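PDB 4LIH: gamma-glutamyl-gamma-aminobutyraldehyde dehydrogenase from Burkholderia cenocepacia, which probably oxidises gamma-glutamyl-gamma-aminobutyraldehyde, and perhaps other aldehydes, to the corresponding carboxylic acid with NAD(P)+ as electron acceptor. Local coordinates for residues 96-101 against 209-214; 111-116 against 177-182; 277-282 against 461-466. All coordinates share one frame; numbering follows the deposited sequence. Where two conformers were deposited one is given.

From the N terminus, helix 88-104 opens contact 1 and the next helix, 106-117, opens contact 2. Contact 2 closes first, at the start of helix 178-191. Contact 1 closes later, on helix 206-218, so contact 2 is nested inside its loop. The two touch where Val-211 CG1 packs 3.7 Å from Ile-179 CD1. Together they tie the early helices to the helices of the first, Rossmann-like sheet. Contact 3 comes after both and crosses neither. It joins strand 280-283 of the second sheet to the loop after strand 457-460. Its centre lies about 32 Å from that of contact 1 and about 23 Å from that of contact 2.

Contact 1: residues 96-101 against 209-214; sequences LRWAAL and IRVAQL
Trp-98 reaches across to helix 206-218 and donates its indole N-H to a backbone carbonyl. NE1 lies 2.9 Å from Val-211 O. The bond is bent, with an N-H...O angle of 140°, and the oxygen sits somewhat out of the indole plane. The five-membered part of the ring also rests against Leu-214. Leu-214 CB meets the ring edge in plane, 3.9 Å from Trp-98 CD1. The backbone of the same residue is closer still, with Leu-214 C at 3.6 Å from CD1. One turn along helix 88-104, Leu-101 CD1 rests on the carbonyl oxygen Leu-214 O at 3.7 Å. The apolar meeting of these two leucines is between their CB atoms.

Trp-98 does not leave its backbone straight at the partner helix. It is the first torsion, with CG anti to the backbone N (chi1 -178°), that swings the indole over the gap. A large ring suits this gap, because the two short helix axes stay 10.0 Å apart. Their directions differ by 130°. The contact continues along helix 206-218 to Ala-218, which both Trp-98 and Leu-101 touch.

Further out, Phe-186 stacks on the indole and Phe-225 meets it at a steep angle. These aromatic neighbours help fix its rotation. Helix 206-218 is the crossover between parallel strands 195-199 and 225-227, and helix 88-104 packs against it. At the borders, Arg-97 forms a salt bridge with Glu-104, and Arg-210 forms one with Glu-108.

The chemistry implies one directional bond in a buried apolar setting: the indole N-H is satisfied by a helix carbonyl, and this fixes which way round the ring lies.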
loop_
_atom_site.group_PDB
_atom_site.type_symbol
_atom_site.label_atom_id
_atom_site.label_comp_id
_atom_site.label_asym_id
_atom_site.label_seq_id
_atom_site.Cartn_x
_atom_site.Cartn_y
_atom_site.Cartn_z
ATOM N N LEU A 96 -20.217 -9.090 -11.361
ATOM C CA LEU A 96 -20.478 -10.424 -10.830
ATOM C C LEU A 96 -21.616 -11.156 -11.567
ATOM O O LEU A 96 -21.495 -12.364 -11.870
ATOM C CB LEU A 96 -20.733 -10.388 -9.298
ATOM C CG LEU A 96 -19.518 -10.031 -8.436
ATOM C CD1 LEU A 96 -19.862 -10.120 -6.923
ATOM C CD2 LEU A 96 -18.434 -10.970 -8.769
ATOM N N ARG A 97 -22.716 -10.460 -11.858
ATOM C CA ARG A 97 -23.801 -11.096 -12.567
ATOM C C ARG A 97 -23.385 -11.541 -13.982
ATOM O O ARG A 97 -23.818 -12.560 -14.472
ATOM C CB ARG A 97 -25.014 -10.167 -12.638
ATOM C CG ARG A 97 -26.184 -10.707 -13.429
ATOM C CD ARG A 97 -26.735 -11.947 -12.772
ATOM N NE ARG A 97 -27.823 -12.559 -13.530
ATOM C CZ ARG A 97 -28.061 -13.861 -13.577
ATOM N NH1 ARG A 97 -27.282 -14.709 -12.939
ATOM N NH2 ARG A 97 -29.065 -14.317 -14.309
ATOM N N TRP A 98 -22.531 -10.767 -14.633
ATOM C CA TRP A 98 -22.098 -11.093 -15.994
ATOM C C TRP A 98 -21.242 -12.349 -15.978
ATOM O O TRP A 98 -21.462 -13.287 -16.759
ATOM C CB TRP A 98 -21.330 -9.908 -16.565
ATOM C CG TRP A 98 -20.855 -10.027 -17.957
ATOM C CD1 TRP A 98 -21.373 -10.777 -18.963
ATOM C CD2 TRP A 98 -19.801 -9.260 -18.519
ATOM N NE1 TRP A 98 -20.686 -10.525 -20.135
ATOM C CE2 TRP A 98 -19.679 -9.632 -19.865
ATOM C CE3 TRP A 98 -18.906 -8.330 -17.987
ATOM C CZ2 TRP A 98 -18.746 -9.054 -20.712
ATOM C CZ3 TRP A 98 -17.957 -7.781 -18.830
ATOM C CH2 TRP A 98 -17.903 -8.131 -20.176
ATOM N N ALA A 99 -20.318 -12.397 -15.027
ATOM C CA ALA A 99 -19.493 -13.552 -14.832
ATOM C C ALA A 99 -20.306 -14.790 -14.492
ATOM O O ALA A 99 -20.036 -15.864 -15.042
ATOM C CB ALA A 99 -18.487 -13.299 -13.726
ATOM N N ALA A 100 -21.266 -14.646 -13.594
ATOM C CA ALA A 100 -22.228 -15.748 -13.302
ATOM C C ALA A 100 -22.901 -16.257 -14.580
ATOM O O ALA A 100 -23.050 -17.470 -14.783
ATOM C CB ALA A 100 -23.273 -15.309 -12.300
ATOM N N LEU A 101 -23.328 -15.323 -15.430
ATOM C CA LEU A 101 -23.899 -15.696 -16.716
ATOM C C LEU A 101 -22.901 -16.441 -17.585
ATOM O O LEU A 101 -23.247 -17.470 -18.189
ATOM C CB LEU A 101 -24.474 -14.497 -17.459
ATOM C CG LEU A 101 -25.804 -13.959 -16.909
ATOM C CD1 LEU A 101 -26.068 -12.587 -17.480
ATOM C CD2 LEU A 101 -26.974 -14.866 -17.226
ATOM N N ILE A 209 -18.526 -11.744 -29.320
ATOM C CA ILE A 209 -19.897 -11.442 -29.684
ATOM C C ILE A 209 -20.847 -11.996 -28.638
ATOM O O ILE A 209 -21.704 -11.272 -28.138
ATOM C CB ILE A 209 -20.248 -11.989 -31.097
ATOM C CG1 ILE A 209 -19.456 -11.247 -32.176
ATOM C CG2 ILE A 209 -21.747 -11.854 -31.343
ATOM C CD1 ILE A 209 -19.656 -11.705 -33.602
ATOM N N ARG A 210 -20.708 -13.269 -28.303
ATOM C CA ARG A 210 -21.608 -13.901 -27.346
ATOM C C ARG A 210 -21.619 -13.199 -25.986
ATOM O O ARG A 210 -22.704 -12.921 -25.450
ATOM C CB ARG A 210 -21.295 -15.403 -27.180
ATOM C CG ARG A 210 -22.328 -16.199 -26.384
ATOM C CD ARG A 210 -23.700 -16.079 -27.048
ATOM N NE ARG A 210 -24.755 -16.815 -26.316
ATOM C CZ ARG A 210 -25.756 -16.290 -25.602
ATOM N NH1 ARG A 210 -25.971 -14.987 -25.511
ATOM N NH2 ARG A 210 -26.592 -17.100 -24.979
ATOM N N VAL A 211 -20.445 -12.879 -25.434
ATOM C CA VAL A 211 -20.364 -12.294 -24.075
ATOM C C VAL A 211 -20.905 -10.863 -24.034
ATOM O O VAL A 211 -21.302 -10.355 -22.963
ATOM C CB VAL A 211 -18.956 -12.353 -23.425
ATOM C CG1 VAL A 211 -18.474 -13.791 -23.280
ATOM C CG2 VAL A 211 -17.923 -11.508 -24.152
ATOM N N ALA A 212 -20.939 -10.235 -25.208
ATOM C CA ALA A 212 -21.521 -8.897 -25.361
ATOM C C ALA A 212 -23.009 -8.929 -25.053
ATOM O O ALA A 212 -23.510 -8.059 -24.362
ATOM C CB ALA A 212 -21.310 -8.379 -26.776
ATOM N N GLN A 213 -23.675 -9.954 -25.592
ATOM C CA GLN A 213 -25.088 -10.188 -25.372
ATOM C C GLN A 213 -25.345 -10.418 -23.886
ATOM O O GLN A 213 -26.233 -9.807 -23.293
ATOM C CB GLN A 213 -25.557 -11.394 -26.201
ATOM C CG GLN A 213 -25.468 -11.181 -27.710
ATOM C CD GLN A 213 -26.015 -12.351 -28.523
ATOM O OE1 GLN A 213 -25.498 -13.466 -28.459
ATOM N NE2 GLN A 213 -27.040 -12.080 -29.331
ATOM N N LEU A 214 -24.521 -11.274 -23.288
ATOM C CA LEU A 214 -24.605 -11.577 -21.854
ATOM C C LEU A 214 -24.320 -10.346 -21.009
ATOM O O LEU A 214 -24.962 -10.144 -20.008
ATOM C CB LEU A 214 -23.678 -12.718 -21.477
ATOM C CG LEU A 214 -23.959 -14.038 -22.186
ATOM C CD1 LEU A 214 -22.863 -15.003 -21.774
ATOM C CD2 LEU A 214 -25.371 -14.607 -21.921
#

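Contact 2: residues 111-116 against 177-182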
loop_
_atom_site.group_PDB
_atom_site.type_symbol
_atom_site.label_atom_id
_atom_site.label_comp_id
_atom_site.label_asym_id
_atom_site.label_seq_id
_atom_site.Cartn_x
_atom_site.Cartn_y
_atom_site.Cartn_z
ATOM N N LEU A 111 -17.799 -24.354 -26.299
ATOM C CA LEU A 111 -17.964 -24.968 -27.638
ATOM C C LEU A 111 -17.734 -23.953 -28.765
ATOM O O LEU A 111 -17.105 -24.264 -29.764
ATOM C CB LEU A 111 -19.323 -25.684 -27.743
ATOM C CG LEU A 111 -19.699 -26.279 -29.128
ATOM C CD1 LEU A 111 -18.789 -27.446 -29.513
ATOM C CD2 LEU A 111 -21.151 -26.721 -29.095
ATOM N N LEU A 112 -18.221 -22.724 -28.604
ATOM C CA LEU A 112 -17.940 -21.663 -29.553
ATOM C C LEU A 112 -16.439 -21.434 -29.720
ATOM O O LEU A 112 -15.975 -21.340 -30.858
ATOM C CB LEU A 112 -18.598 -20.350 -29.126
ATOM C CG LEU A 112 -20.092 -20.291 -29.233
ATOM C CD1 LEU A 112 -20.593 -19.063 -28.491
ATOM C CD2 LEU A 112 -20.487 -20.214 -30.713
ATOM N N GLU A 113 -15.702 -21.379 -28.604
ATOM C CA GLU A 113 -14.248 -21.163 -28.619
ATOM C C GLU A 113 -13.487 -22.279 -29.321
ATOM O O GLU A 113 -12.510 -22.011 -30.018
ATOM C CB GLU A 113 -13.691 -21.029 -27.174
ATOM C CG GLU A 113 -12.303 -20.372 -27.042
ATOM C CD GLU A 113 -12.403 -18.857 -27.066
ATOM O OE1 GLU A 113 -13.235 -18.314 -27.803
ATOM O OE2 GLU A 113 -11.715 -18.199 -26.299
ATOM N N THR A 114 -13.908 -23.516 -29.068
ATOM C CA THR A 114 -13.292 -24.732 -29.630
ATOM C C THR A 114 -13.595 -24.800 -31.140
ATOM O O THR A 114 -12.705 -25.062 -31.922
ATOM C CB THR A 114 -13.809 -26.008 -28.912
ATOM O OG1 THR A 114 -13.241 -26.103 -27.589
ATOM C CG2 THR A 114 -13.495 -27.269 -29.698
ATOM N N LEU A 115 -14.840 -24.508 -31.534
ATOM C CA LEU A 115 -15.166 -24.430 -32.972
ATOM C C LEU A 115 -14.436 -23.345 -33.742
ATOM O O LEU A 115 -13.962 -23.585 -34.848
ATOM C CB LEU A 115 -16.674 -24.216 -33.176
ATOM C CG LEU A 115 -17.527 -25.381 -32.705
ATOM C CD1 LEU A 115 -19.007 -24.953 -32.669
ATOM C CD2 LEU A 115 -17.315 -26.604 -33.577
ATOM N N ASP A 116 -14.353 -22.164 -33.133
ATOM C CA ASP A 116 -13.846 -20.943 -33.755
ATOM C C ASP A 116 -12.319 -20.995 -33.924
ATOM O O ASP A 116 -11.778 -20.615 -34.968
ATOM C CB ASP A 116 -14.275 -19.753 -32.853
ATOM C CG ASP A 116 -14.316 -18.408 -33.574
ATOM O OD1 ASP A 116 -14.141 -18.402 -34.816
ATOM O OD2 ASP A 116 -14.542 -17.352 -32.893
ATOM N N PHE A 177 -6.180 -17.041 -27.539
ATOM C CA PHE A 177 -7.020 -17.125 -26.343
ATOM C C PHE A 177 -8.118 -16.073 -26.452
ATOM O O PHE A 177 -8.071 -15.073 -25.704
ATOM C CB PHE A 177 -6.216 -16.878 -25.036
ATOM C CG PHE A 177 -5.232 -17.953 -24.733
ATOM C CD1 PHE A 177 -5.608 -19.063 -24.017
ATOM C CD2 PHE A 177 -3.935 -17.881 -25.253
ATOM C CE1 PHE A 177 -4.716 -20.086 -23.796
ATOM C CE2 PHE A 177 -3.038 -18.922 -25.021
ATOM C CZ PHE A 177 -3.440 -20.020 -24.327
ATOM N N PRO A 178 -9.094 -16.271 -27.368
ATOM C CA PRO A 178 -10.032 -15.193 -27.671
ATOM C C PRO A 178 -10.800 -14.689 -26.465
ATOM O O PRO A 178 -10.728 -13.512 -26.173
ATOM C CB PRO A 178 -10.981 -15.789 -28.737
ATOM C CG PRO A 178 -10.201 -16.944 -29.304
ATOM C CD PRO A 178 -9.304 -17.453 -28.231
ATOM N N ILE A 179 -11.528 -15.545 -25.777
ATOM C CA ILE A 179 -12.326 -15.048 -24.659
ATOM C C ILE A 179 -11.461 -14.611 -23.465
ATOM O O ILE A 179 -11.760 -13.598 -22.804
ATOM C CB ILE A 179 -13.468 -16.006 -24.231
ATOM C CG1 ILE A 179 -14.497 -15.193 -23.393
ATOM C CG2 ILE A 179 -12.942 -17.237 -23.504
ATOM C CD1 ILE A 179 -15.560 -16.074 -22.787
ATOM N N LEU A 180 -10.356 -15.312 -23.253
ATOM C CA LEU A 180 -9.531 -15.105 -22.080
ATOM C C LEU A 180 -8.754 -13.786 -22.172
ATOM O O LEU A 180 -8.762 -12.981 -21.224
ATOM C CB LEU A 180 -8.654 -16.335 -21.861
ATOM C CG LEU A 180 -7.680 -16.380 -20.683
ATOM C CD1 LEU A 180 -6.450 -15.521 -20.945
ATOM C CD2 LEU A 180 -8.409 -15.966 -19.421
ATOM N N MET A 181 -8.123 -13.538 -23.319
ATOM C CA MET A 181 -7.418 -12.260 -23.545
ATOM C C MET A 181 -8.377 -11.109 -23.594
ATOM O O MET A 181 -8.096 -10.041 -23.055
ATOM C CB MET A 181 -6.546 -12.263 -24.813
ATOM C CG MET A 181 -5.283 -13.119 -24.688
ATOM S SD MET A 181 -4.174 -12.893 -23.265
ATOM C CE MET A 181 -4.063 -11.063 -23.244
ATOM N N ALA A 182 -9.527 -11.307 -24.223
ATOM C CA ALA A 182 -10.591 -10.280 -24.230
ATOM C C ALA A 182 -10.900 -9.848 -22.799
ATOM O O ALA A 182 -10.840 -8.657 -22.456
ATOM C CB ALA A 182 -11.841 -10.780 -24.974
HETATM O O HOH W 1 -9.616 -17.927 -24.548
#
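Glu-113 sends its carboxylate from helix 106-117 into the first turn of helix 178-191. Its OE2 accepts the backbone N-H of Ile-179 at 2.7 Å. The bond is nearly straight, at 173°, and uses the syn lone pair, on the side of the other oxygen. The chain of Glu-113 bends at its second torsion (chi2 82°), which brings the carboxylate to the Pro-178 ring.

This is the tight part. Pro-178 CD lies 3.2 Å from Glu-113 OE2, and Pro-178 CB is 3.5 Å from Glu-113 OE1. On the Ile-179 side, CG2 also comes to 3.2 Å from OE2. The carboxylate is buried, yet both oxygens have polar partners. OE1 is hydrogen-bonded to the hydroxyl oxygen OG1 of Thr-207.

Helix 178-191 is the crossover between parallel strands 157-172 and 195-199 of the Rossmann-like sheet. Phe-177 is its N-cap residue. The N-H groups at a helix start are not used up by the helix itself, so a carboxylate is a natural acceptor for them. That setting would probably favour its ionised form.

The other side is looser, and a water bridges it. Water 1 donates to Glu-113 OE2 at 2.7 Å and accepts the backbone N-H of Leu-180 at 3.0 Å. Leu-180 and Phe-177 are partly exposed, and neither side chain packs on Glu-113. Phe-177 points away from segment 111-116 as it leaves the backbone. Its side chain lies about 3 Å from a bound MES molecule, probably from the crystallisation liquor. The side chain of Leu-180 is about 10 Å from that of Glu-274, the predicted active-site residue.

Contact 3: residues 277-282 against 461-466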
loop_
_atom_site.group_PDB
_atom_site.type_symbol
_atom_site.label_atom_id
_atom_site.label_comp_id
_atom_site.label_asym_id
_atom_site.label_seq_id
_atom_site.Cartn_x
_atom_site.Cartn_y
_atom_site.Cartn_z
ATOM N N GLY A 277 7.049 -13.615 -27.586
ATOM C CA GLY A 277 8.144 -14.036 -26.708
ATOM C C GLY A 277 8.960 -15.152 -27.327
ATOM O O GLY A 277 8.598 -15.654 -28.387
ATOM N N LYS A 278 10.094 -15.461 -26.682
ATOM C CA LYS A 278 10.908 -16.630 -27.003
ATOM C C LYS A 278 11.454 -17.048 -25.650
ATOM O O LYS A 278 12.649 -17.004 -25.413
ATOM C CB LYS A 278 12.034 -16.336 -27.987
ATOM C CG LYS A 278 12.658 -17.591 -28.566
ATOM C CD LYS A 278 11.784 -18.178 -29.670
ATOM C CE LYS A 278 12.036 -19.641 -29.986
ATOM N NZ LYS A 278 11.298 -20.064 -31.220
ATOM N N SER A 279 10.501 -17.422 -24.791
ATOM C CA SER A 279 10.743 -17.557 -23.354
ATOM C C SER A 279 11.630 -18.774 -23.058
ATOM O O SER A 279 11.329 -19.864 -23.513
ATOM C CB SER A 279 9.420 -17.725 -22.607
ATOM O OG SER A 279 8.612 -16.582 -22.797
ATOM N N PRO A 280 12.665 -18.600 -22.240
ATOM C CA PRO A 280 13.566 -19.721 -21.906
ATOM C C PRO A 280 13.151 -20.440 -20.620
ATOM O O PRO A 280 12.682 -19.806 -19.671
ATOM C CB PRO A 280 14.891 -19.012 -21.715
ATOM C CG PRO A 280 14.446 -17.742 -21.020
ATOM C CD PRO A 280 13.273 -17.310 -21.866
ATOM N N ASN A 281 13.283 -21.765 -20.640
ATOM C CA ASN A 281 12.922 -22.677 -19.564
ATOM C C ASN A 281 14.184 -23.455 -19.201
ATOM O O ASN A 281 14.593 -24.329 -19.946
ATOM C CB ASN A 281 11.822 -23.599 -20.076
ATOM C CG ASN A 281 11.230 -24.519 -19.013
ATOM O OD1 ASN A 281 11.419 -24.388 -17.780
ATOM N ND2 ASN A 281 10.527 -25.505 -19.513
ATOM N N ILE A 282 14.801 -23.088 -18.062
ATOM C CA ILE A 282 16.139 -23.559 -17.681
ATOM C C ILE A 282 16.106 -24.718 -16.685
ATOM O O ILE A 282 15.590 -24.568 -15.596
ATOM C CB ILE A 282 16.943 -22.436 -17.038
ATOM C CG1 ILE A 282 16.940 -21.212 -17.980
ATOM C CG2 ILE A 282 18.338 -22.989 -16.703
ATOM C CD1 ILE A 282 17.642 -19.980 -17.449
ATOM N N ASN A 461 10.604 -23.845 -10.714
ATOM C CA ASN A 461 10.102 -25.218 -10.533
ATOM C C ASN A 461 8.647 -25.371 -10.942
ATOM O O ASN A 461 7.929 -26.167 -10.380
ATOM C CB ASN A 461 10.363 -25.742 -9.096
ATOM C CG ASN A 461 11.800 -25.662 -8.711
ATOM O OD1 ASN A 461 12.669 -25.721 -9.576
ATOM N ND2 ASN A 461 12.088 -25.574 -7.403
ATOM N N CYS A 462 8.279 -24.590 -11.971
ATOM C CA CYS A 462 7.008 -24.625 -12.601
ATOM C C CYS A 462 7.143 -23.890 -13.933
ATOM O O CYS A 462 8.233 -23.409 -14.285
ATOM C CB CYS A 462 5.866 -24.018 -11.722
ATOM S SG CYS A 462 6.068 -22.314 -11.240
ATOM N N TYR A 463 6.067 -23.903 -14.692
ATOM C CA TYR A 463 6.007 -23.145 -15.949
ATOM C C TYR A 463 4.529 -22.947 -16.246
ATOM O O TYR A 463 3.771 -23.870 -16.189
ATOM C CB TYR A 463 6.654 -23.859 -17.119
ATOM C CG TYR A 463 6.994 -22.881 -18.170
ATOM C CD1 TYR A 463 6.011 -22.430 -19.072
ATOM C CD2 TYR A 463 8.269 -22.381 -18.267
ATOM C CE1 TYR A 463 6.316 -21.482 -20.046
ATOM C CE2 TYR A 463 8.590 -21.387 -19.207
ATOM C CZ TYR A 463 7.615 -20.967 -20.105
ATOM O OH TYR A 463 7.922 -20.000 -21.022
ATOM N N ASP A 464 4.136 -21.709 -16.511
ATOM C CA ASP A 464 2.743 -21.370 -16.848
ATOM C C ASP A 464 1.819 -21.901 -15.772
ATOM O O ASP A 464 0.798 -22.453 -16.078
ATOM C CB ASP A 464 2.374 -21.912 -18.249
ATOM C CG ASP A 464 1.011 -21.460 -18.730
ATOM O OD1 ASP A 464 0.619 -20.291 -18.419
ATOM O OD2 ASP A 464 0.345 -22.268 -19.459
ATOM N N GLU A 465 2.204 -21.672 -14.518
ATOM C CA GLU A 465 1.636 -22.298 -13.344
ATOM C C GLU A 465 0.383 -21.545 -12.960
ATOM O O GLU A 465 0.416 -20.321 -12.687
ATOM C CB GLU A 465 2.639 -22.235 -12.185
ATOM C CG GLU A 465 2.143 -22.702 -10.812
ATOM C CD GLU A 465 1.869 -24.193 -10.729
ATOM O OE1 GLU A 465 2.516 -24.930 -11.479
ATOM O OE2 GLU A 465 1.022 -24.650 -9.883
ATOM N N GLY A 466 -0.721 -22.269 -12.948
ATOM C CA GLY A 466 -1.994 -21.698 -12.555
ATOM C C GLY A 466 -2.460 -20.526 -13.386
ATOM O O GLY A 466 -2.144 -20.412 -14.602
#
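The near-trans first torsion of Tyr-463 (chi1 -159°) extends its phenol toward segment 277-282. Asn-281 answers with the same kind of first torsion (chi1 -174°), which lays its amide beside the phenol. The amide approaches the CD2 and CE2 atoms of the ring obliquely. Asn-281 CG is 3.7 Å from Tyr-463 CD2, and Asn-281 CB is 4.0 Å from Tyr-463 CE2. The amide and ring planes are 49° apart, so the groups neither stack nor meet squarely.

At the far end of the phenol, Ser-279 CB sits near the ring plane, 3.2 Å from Tyr-463 OH. No hydrogen bond links the two segments. The polar ends look elsewhere. Tyr-463 OH bonds to Thr-310 O, and Asn-281 OD1 accepts from Trp-439 NE1. Ser-279 OG has a weak bond to Ala-435 O.

Strand 280-283 lies between parallel strands 314-318 and 435-439 in the second sheet, which belongs to the catalytic domain of the aldehyde dehydrogenase fold. It follows closely on Glu-274, the predicted active-site residue. Thr-310 probably belongs to the loop with the family's cysteine signature, so the phenol joins three parts of this domain.

Trp-459 packs against the Tyr-463 ring, as do Thr-296 and Ala-300 of helix 290-302. Farther along the loop, Glu-465 forms a salt bridge with Arg-502 of a neighbouring subunit.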